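Local coordinates for protein putative N-acetylmuramoyl-L-alanine amidase (PDB 3CZX) that probably cleaves, as a zinc-dependent amidase, the link between N-acetylmuramoyl and L-amino acid residues in cell-wall glycopeptides, at residues I6-G11 and L47-D52; V73-H78 and I142-F147. All coordinates share one frame; numbering follows the deposited sequence.

Contact 1 of 2, residues I6-G11 and L47-D52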
ATOM      1  N   ILE A   6     -15.470 -13.482   3.419  1.00 17.23           N
ATOM      2  CA  ILE A   6     -15.017 -12.311   4.161  1.00 16.60           C
ATOM      3  C   ILE A   6     -15.333 -11.105   3.284  1.00 15.40           C
ATOM      4  O   ILE A   6     -14.950 -11.097   2.110  1.00 16.52           O
ATOM      5  CB  ILE A   6     -13.512 -12.376   4.398  1.00 16.46           C
ATOM      6  CG1 ILE A   6     -13.144 -13.611   5.232  1.00 16.61           C
ATOM      7  CG2 ILE A   6     -12.996 -11.124   5.126  1.00 15.78           C
ATOM      8  CD1 ILE A   6     -11.897 -14.276   4.797  1.00 17.99           C
ATOM      9  N   CYS A   7     -15.998 -10.107   3.833  1.00 14.60           N
ATOM     10  CA  CYS A   7     -16.281  -8.849   3.141  1.00 13.73           C
ATOM     11  C   CYS A   7     -15.375  -7.781   3.735  1.00 12.88           C
ATOM     12  O   CYS A   7     -15.331  -7.617   4.950  1.00 11.21           O
ATOM     13  CB  CYS A   7     -17.757  -8.444   3.296  1.00 14.26           C
ATOM     14  SG  CYS A   7     -18.176  -6.779   2.742  1.00 19.53           S
ATOM     15  N   LEU A   8     -14.611  -7.098   2.883  1.00 11.20           N
ATOM     16  CA  LEU A   8     -13.796  -5.980   3.311  1.00 10.68           C
ATOM     17  C   LEU A   8     -14.105  -4.749   2.471  1.00 11.06           C
ATOM     18  O   LEU A   8     -14.035  -4.836   1.220  1.00 12.55           O
ATOM     19  CB  LEU A   8     -12.313  -6.318   3.136  1.00 11.02           C
ATOM     20  CG  LEU A   8     -11.749  -7.530   3.882  1.00  9.80           C
ATOM     21  CD1 LEU A   8     -10.284  -7.696   3.557  1.00 12.57           C
ATOM     22  CD2 LEU A   8     -11.918  -7.467   5.432  1.00  8.88           C
ATOM     23  N   THR A   9     -14.407  -3.626   3.120  1.00 11.01           N
ATOM     24  CA  THR A   9     -14.586  -2.373   2.385  1.00 10.33           C
ATOM     25  C   THR A   9     -13.808  -1.259   3.009  1.00 10.86           C
ATOM     26  O   THR A   9     -13.239  -1.426   4.076  1.00 10.27           O
ATOM     27  CB  THR A   9     -16.089  -2.040   2.290  1.00 11.70           C
ATOM     28  OG1 THR A   9     -16.621  -1.847   3.588  1.00 12.41           O
ATOM     29  CG2 THR A   9     -16.825  -3.224   1.589  1.00 10.61           C
ATOM     30  N   ALA A  10     -13.730  -0.124   2.300  1.00 12.09           N
ATOM     31  CA  ALA A  10     -13.005   1.061   2.767  1.00 12.81           C
ATOM     32  C   ALA A  10     -14.003   2.178   2.956  1.00 14.98           C
ATOM     33  O   ALA A  10     -14.889   2.386   2.121  1.00 16.54           O
ATOM     34  CB  ALA A  10     -11.888   1.504   1.747  1.00 12.24           C
ATOM     35  N   GLY A  11     -13.847   2.933   4.029  1.00 16.10           N
ATOM     36  CA  GLY A  11     -14.651   4.126   4.216  1.00 17.64           C
ATOM     37  C   GLY A  11     -14.217   5.253   3.311  1.00 18.60           C
ATOM     38  O   GLY A  11     -13.045   5.372   2.943  1.00 17.50           O
ATOM     39  N   LEU A  47      -8.370 -17.618   0.579  1.00 15.14           N
ATOM     40  CA  LEU A  47      -9.706 -17.365   1.088  1.00 14.01           C
ATOM     41  C   LEU A  47     -10.526 -16.493   0.126  1.00 13.71           C
ATOM     42  O   LEU A  47      -9.973 -15.750  -0.702  1.00 13.89           O
ATOM     43  CB  LEU A  47      -9.620 -16.693   2.482  1.00 13.80           C
ATOM     44  CG  LEU A  47      -9.076 -17.646   3.546  1.00 13.99           C
ATOM     45  CD1 LEU A  47      -8.720 -16.935   4.869  1.00 15.02           C
ATOM     46  CD2 LEU A  47     -10.043 -18.799   3.826  1.00 18.51           C
ATOM     47  N   THR A  48     -11.844 -16.631   0.227  1.00 13.91           N
ATOM     48  CA  THR A  48     -12.800 -15.841  -0.540  1.00 13.64           C
ATOM     49  C   THR A  48     -13.004 -14.527   0.172  1.00 13.50           C
ATOM     50  O   THR A  48     -13.516 -14.486   1.300  1.00 13.89           O
ATOM     51  CB  THR A  48     -14.169 -16.509  -0.594  1.00 15.11           C
ATOM     52  OG1 THR A  48     -14.052 -17.764  -1.252  1.00 17.00           O
ATOM     53  CG2 THR A  48     -15.143 -15.672  -1.354  1.00 14.65           C
ATOM     54  N   VAL A  49     -12.648 -13.468  -0.533  1.00 13.99           N
ATOM     55  CA  VAL A  49     -12.879 -12.097  -0.078  1.00 13.85           C
ATOM     56  C   VAL A  49     -13.691 -11.336  -1.103  1.00 14.82           C
ATOM     57  O   VAL A  49     -13.358 -11.328  -2.295  1.00 15.07           O
ATOM     58  CB  VAL A  49     -11.567 -11.357   0.179  1.00 14.07           C
ATOM     59  CG1 VAL A  49     -11.838  -9.996   0.815  1.00 13.27           C
ATOM     60  CG2 VAL A  49     -10.650 -12.204   1.067  1.00 14.60           C
ATOM     61  N   LYS A  50     -14.741 -10.684  -0.644  1.00 14.50           N
ATOM     62  CA  LYS A  50     -15.498  -9.759  -1.479  1.00 16.82           C
ATOM     63  C   LYS A  50     -15.237  -8.348  -1.001  1.00 16.81           C
ATOM     64  O   LYS A  50     -15.296  -8.076   0.173  1.00 15.15           O
ATOM     65  CB  LYS A  50     -16.987 -10.095  -1.443  1.00 18.01           C
ATOM     66  CG  LYS A  50     -17.283 -11.517  -1.896  1.00 20.46           C
ATOM     67  CD  LYS A  50     -18.732 -11.770  -2.239  1.00 21.91           C
ATOM     68  CE  LYS A  50     -19.044 -13.289  -2.186  1.00 25.30           C
ATOM     69  NZ  LYS A  50     -20.384 -13.565  -2.788  1.00 28.75           N
ATOM     70  N   THR A  51     -14.978  -7.445  -1.939  1.00 16.95           N
ATOM     71  CA  THR A  51     -14.680  -6.067  -1.604  1.00 17.12           C
ATOM     72  C   THR A  51     -15.499  -5.094  -2.451  1.00 17.78           C
ATOM     73  O   THR A  51     -16.222  -5.482  -3.383  1.00 18.96           O
ATOM     74  CB  THR A  51     -13.185  -5.778  -1.827  1.00 16.81           C
ATOM     75  OG1 THR A  51     -12.918  -5.764  -3.248  1.00 18.23           O
ATOM     76  CG2 THR A  51     -12.289  -6.822  -1.180  1.00 17.06           C
ATOM     77  N   ASP A  52     -15.330  -3.825  -2.106  1.00 17.45           N
ATOM     78  CA  ASP A  52     -15.743  -2.686  -2.931  1.00 18.13           C
ATOM     79  C   ASP A  52     -14.632  -2.251  -3.907  1.00 18.62           C
ATOM     80  O   ASP A  52     -14.581  -1.083  -4.312  1.00 20.29           O
ATOM     81  CB  ASP A  52     -16.130  -1.523  -2.039  1.00 17.22           C
ATOM     82  CG  ASP A  52     -14.999  -1.109  -1.038  1.00 16.96           C
ATOM     83  OD1 ASP A  52     -14.104  -1.922  -0.784  1.00 15.87           O
ATOM     84  OD2 ASP A  52     -15.070   0.010  -0.481  1.00 17.18           O
TER

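Contact 2 of 2, residues V73-H78 and I142-F147. With ZN (zinc ion), chain E.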
ATOM      1  N   VAL A  73     -17.963 -12.608   7.971  1.00 19.86           N
ATOM      2  CA  VAL A  73     -17.529 -11.405   8.667  1.00 17.24           C
ATOM      3  C   VAL A  73     -17.404 -10.285   7.621  1.00 15.12           C
ATOM      4  O   VAL A  73     -17.012 -10.553   6.496  1.00 15.39           O
ATOM      5  CB  VAL A  73     -16.221 -11.633   9.447  1.00 17.18           C
ATOM      6  CG1 VAL A  73     -15.066 -11.916   8.515  1.00 18.57           C
ATOM      7  CG2 VAL A  73     -15.957 -10.437  10.380  1.00 17.39           C
ATOM      8  N   ALA A  74     -17.797  -9.067   7.998  1.00 15.30           N
ATOM      9  CA  ALA A  74     -17.742  -7.897   7.130  1.00 13.84           C
ATOM     10  C   ALA A  74     -17.114  -6.751   7.899  1.00 12.77           C
ATOM     11  O   ALA A  74     -17.597  -6.392   8.969  1.00 13.46           O
ATOM     12  CB  ALA A  74     -19.127  -7.479   6.647  1.00 14.11           C
ATOM     13  N   ILE A  75     -16.041  -6.175   7.347  1.00 11.08           N
ATOM     14  CA  ILE A  75     -15.270  -5.123   7.997  1.00 11.00           C
ATOM     15  C   ILE A  75     -15.075  -3.934   7.063  1.00 10.38           C
ATOM     16  O   ILE A  75     -14.619  -4.118   5.901  1.00 10.14           O
ATOM     17  CB  ILE A  75     -13.852  -5.660   8.380  1.00 10.21           C
ATOM     18  CG1 ILE A  75     -13.968  -6.885   9.291  1.00 11.60           C
ATOM     19  CG2 ILE A  75     -13.052  -4.565   9.069  1.00  9.66           C
ATOM     20  CD1 ILE A  75     -12.764  -7.831   9.256  1.00 11.66           C
ATOM     21  N   GLU A  76     -15.446  -2.747   7.517  1.00 10.25           N
ATOM     22  CA  GLU A  76     -15.128  -1.513   6.812  1.00 10.99           C
ATOM     23  C   GLU A  76     -14.082  -0.713   7.571  1.00  9.77           C
ATOM     24  O   GLU A  76     -14.266  -0.348   8.744  1.00 10.46           O
ATOM     25  CB  GLU A  76     -16.375  -0.645   6.579  1.00 10.58           C
ATOM     26  CG  GLU A  76     -16.036   0.524   5.703  1.00 15.14           C
ATOM     27  CD  GLU A  76     -17.216   1.195   5.144  1.00 15.12           C
ATOM     28  OE1 GLU A  76     -17.673   2.165   5.790  1.00 16.51           O
ATOM     29  OE2 GLU A  76     -17.664   0.757   4.062  1.00 18.39           O
ATOM     30  N   PHE A  77     -12.970  -0.430   6.908  1.00  8.35           N
ATOM     31  CA  PHE A  77     -11.851   0.223   7.537  1.00  9.71           C
ATOM     32  C   PHE A  77     -12.032   1.747   7.514  1.00 10.51           C
ATOM     33  O   PHE A  77     -12.370   2.335   6.486  1.00 11.05           O
ATOM     34  CB  PHE A  77     -10.518  -0.171   6.863  1.00  9.16           C
ATOM     35  CG  PHE A  77     -10.193  -1.637   6.975  1.00  8.67           C
ATOM     36  CD1 PHE A  77      -9.533  -2.153   8.075  1.00  8.62           C
ATOM     37  CD2 PHE A  77     -10.546  -2.491   5.965  1.00  8.57           C
ATOM     38  CE1 PHE A  77      -9.234  -3.521   8.136  1.00  9.67           C
ATOM     39  CE2 PHE A  77     -10.273  -3.881   6.025  1.00  8.81           C
ATOM     40  CZ  PHE A  77      -9.632  -4.369   7.114  1.00 10.15           C
ATOM     41  N   HIS A  78     -11.828   2.322   8.676  1.00 10.51           N
ATOM     42  CA  HIS A  78     -11.884   3.765   8.919  1.00 10.64           C
ATOM     43  C   HIS A  78     -10.730   4.162   9.817  1.00 11.18           C
ATOM     44  O   HIS A  78     -10.027   3.296  10.342  1.00 11.20           O
ATOM     45  CB  HIS A  78     -13.159   4.116   9.670  1.00 11.61           C
ATOM     46  CG  HIS A  78     -14.384   4.121   8.822  1.00 13.77           C
ATOM     47  ND1 HIS A  78     -14.970   5.291   8.379  1.00 16.79           N
ATOM     48  CD2 HIS A  78     -15.114   3.110   8.299  1.00 14.60           C
ATOM     49  CE1 HIS A  78     -15.989   4.995   7.591  1.00 18.08           C
ATOM     50  NE2 HIS A  78     -16.109   3.681   7.538  1.00 15.03           N
ATOM     51  N   ILE A 142     -18.826  -4.503  10.656  1.00 11.86           N
ATOM     52  CA  ILE A 142     -17.908  -3.991  11.701  1.00 11.73           C
ATOM     53  C   ILE A 142     -17.220  -2.747  11.153  1.00 11.74           C
ATOM     54  O   ILE A 142     -16.575  -2.823  10.104  1.00 11.27           O
ATOM     55  CB  ILE A 142     -16.839  -5.050  12.008  1.00 10.06           C
ATOM     56  CG1 ILE A 142     -17.485  -6.349  12.527  1.00 10.14           C
ATOM     57  CG2 ILE A 142     -15.773  -4.528  13.024  1.00 11.36           C
ATOM     58  CD1 ILE A 142     -16.504  -7.491  12.622  1.00 11.64           C
ATOM     59  N   VAL A 143     -17.405  -1.618  11.823  1.00 11.92           N
ATOM     60  CA  VAL A 143     -16.685  -0.388  11.485  1.00 11.72           C
ATOM     61  C   VAL A 143     -15.434  -0.398  12.330  1.00 11.25           C
ATOM     62  O   VAL A 143     -15.488  -0.170  13.540  1.00 11.47           O
ATOM     63  CB  VAL A 143     -17.555   0.865  11.753  1.00 12.90           C
ATOM     64  CG1 VAL A 143     -16.738   2.178  11.613  1.00 14.95           C
ATOM     65  CG2 VAL A 143     -18.758   0.849  10.839  1.00 12.82           C
ATOM     66  N   PHE A 144     -14.293  -0.687  11.684  1.00 10.70           N
ATOM     67  CA  PHE A 144     -13.019  -0.850  12.399  1.00 10.59           C
ATOM     68  C   PHE A 144     -12.186   0.410  12.300  1.00 10.88           C
ATOM     69  O   PHE A 144     -11.868   0.842  11.189  1.00 10.76           O
ATOM     70  CB  PHE A 144     -12.261  -2.074  11.828  1.00  9.96           C
ATOM     71  CG  PHE A 144     -11.050  -2.507  12.616  1.00 11.16           C
ATOM     72  CD1 PHE A 144     -10.969  -2.340  13.975  1.00 10.30           C
ATOM     73  CD2 PHE A 144      -9.995  -3.141  11.972  1.00 11.80           C
ATOM     74  CE1 PHE A 144      -9.850  -2.783  14.692  1.00 11.13           C
ATOM     75  CE2 PHE A 144      -8.912  -3.569  12.677  1.00 12.98           C
ATOM     76  CZ  PHE A 144      -8.820  -3.391  14.021  1.00 11.88           C
ATOM     77  N   GLU A 145     -11.839   0.960  13.459  1.00 11.14           N
ATOM     78  CA  GLU A 145     -11.024   2.162  13.581  1.00 12.14           C
ATOM     79  C   GLU A 145      -9.789   1.847  14.395  1.00 10.26           C
ATOM     80  O   GLU A 145      -9.716   2.090  15.591  1.00 10.17           O
ATOM     81  CB  GLU A 145     -11.836   3.277  14.225  1.00 12.77           C
ATOM     82  CG  GLU A 145     -13.071   3.623  13.436  1.00 16.17           C
ATOM     83  CD  GLU A 145     -13.781   4.813  14.002  1.00 19.30           C
ATOM     84  OE1 GLU A 145     -13.360   5.950  13.749  1.00 29.93           O
ATOM     85  OE2 GLU A 145     -14.757   4.602  14.713  1.00 29.21           O
ATOM     86  N   PRO A 146      -8.777   1.311  13.734  1.00  9.49           N
ATOM     87  CA  PRO A 146      -7.579   0.922  14.488  1.00  9.81           C
ATOM     88  C   PRO A 146      -6.802   2.063  15.155  1.00  9.40           C
ATOM     89  O   PRO A 146      -6.110   1.793  16.130  1.00 10.34           O
ATOM     90  CB  PRO A 146      -6.708   0.230  13.445  1.00 10.32           C
ATOM     91  CG  PRO A 146      -7.477   0.075  12.268  1.00 11.66           C
ATOM     92  CD  PRO A 146      -8.715   0.923  12.324  1.00 10.79           C
ATOM     93  N   PHE A 147      -6.896   3.287  14.648  1.00  9.86           N
ATOM     94  CA  PHE A 147      -6.154   4.400  15.251  1.00  9.87           C
ATOM     95  C   PHE A 147      -6.787   5.739  14.874  1.00 10.29           C
ATOM     96  O   PHE A 147      -7.607   5.792  13.982  1.00  9.40           O
ATOM     97  CB  PHE A 147      -4.657   4.376  14.851  1.00 10.34           C
ATOM     98  CG  PHE A 147      -4.419   4.662  13.396  1.00 10.11           C
ATOM     99  CD1 PHE A 147      -4.110   5.922  12.948  1.00 13.33           C
ATOM    100  CD2 PHE A 147      -4.559   3.661  12.462  1.00 11.06           C
ATOM    101  CE1 PHE A 147      -3.929   6.173  11.585  1.00 13.37           C
ATOM    102  CE2 PHE A 147      -4.350   3.889  11.114  1.00 13.64           C
ATOM    103  CZ  PHE A 147      -4.068   5.159  10.681  1.00 13.72           C
TER
HETATM  104 ZN    ZN E 301     -14.562   7.412   8.761  1.00 27.36          ZN
HETATM  105  O   HOH W   1     -14.386   7.208  10.952  1.00 20.57           O
HETATM  106  O   HOH W   2     -16.635   8.168   9.396  1.00 25.14           O

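Contact 1 of 2, residues I6-G11 and L47-D52
Strand 49-51 runs parallel to strand 6-10, and the backbone pairing passes into a side-chain bond where the two part. Ile6 takes part through both its polar backbone atoms: its N gives a nearly straight bond to Thr48 O, and its O accepts Lys50 N at 2.8 Å. Lys50 O in turn receives Leu8 N at 3.0 Å, almost along the C=O axis. On the face that carries Ile6, Leu8 and Val49, the Leu8 and Val49 side chains cross obliquely, Leu8 CD1 touching Val49 CG1 at 3.9 Å, beside helix 26-45. Ile6 CD1 reaches back to Leu47 CB. Asp52 then takes over from the main chain. Its CB lies by the methyl CG2 of Thr9; CG, wedged between the backbone N and C (chi1 55°), packs against Thr9 CB at 3.6 Å. OD1 comes to 3.2 Å from Thr9 CA and forms a salt bridge with Arg34, while OD2 accepts Ala10 N at 3.1 Å, the N-H pointing straight at it (178°) from above the carboxylate plane. With its two oxygens gripped by a backbone amide and a guanidinium, the carboxylate is fixed in rotation and is probably kept ionised.

Contact 2 of 2, residues V73-H78 and I142-F147
Ile142 pushes its CD1 tip against Val73 CG2, 3.7 Å away, filling the dip beside Ile75. The Ile75 methyl CG2 fits between two aromatic residues: it meets Phe144 CB at 3.8 Å and also lies over the rim of one face of the Phe77 ring. Phe77 and Phe144 point the same way, side by side, and Phe77 CE1 meets the edge of the Phe144 ring near its plane, 3.9 Å from Phe144 CD2. Pro146 CG sits over the rim of one Phe144 face. Beneath these bumps lies a parallel pairing in the central mixed sheet of this Amidase_3 domain, its backbone bonds running from Ile142 N to Ala74 O through to His78 N on Phe144 O. The sheet face bearing Glu76 and Val143 leads to the metal. Val143 CG1 nestles obliquely against His78 CD2 at 3.8 Å, and Glu145 CG abuts His78 CB. His78 ND1 binds zinc at 2.2 Å, while NE2 donates in the ring plane to the anti lone pair of Glu76 OE1 at 2.8 Å, which fixes the ring's rotation; Arg133 bridges to the same oxygen. Glu145 OE1 accepts a longer bond, 3.2 Å, from a zinc-bound water.

In the fold
Contact 1 and contact 2 share one mixed sheet, their centres about 11 Å apart, and both segments of contact 1 precede both segments of contact 2 along the chain. Across the sheet the order is 49-51, 6-10, 73-77, 142-145, all parallel. Contact 1 pairs the strand at one end of the sheet with its neighbour; contact 2, about 3 Å from the centre of the chain, lies inside it. Strands 6-10 and 73-77 bind each other directly: Thr9 N lies 2.8 Å from Ile75 O, a probable hydrogen bond. Through Thr9 OG1, contact 1 holds the second-shell carboxylate of Glu76, which in turn orients His78. Zinc lies beyond the C-terminal ends of these strands, where His12 and Glu26 complete the protein ligands.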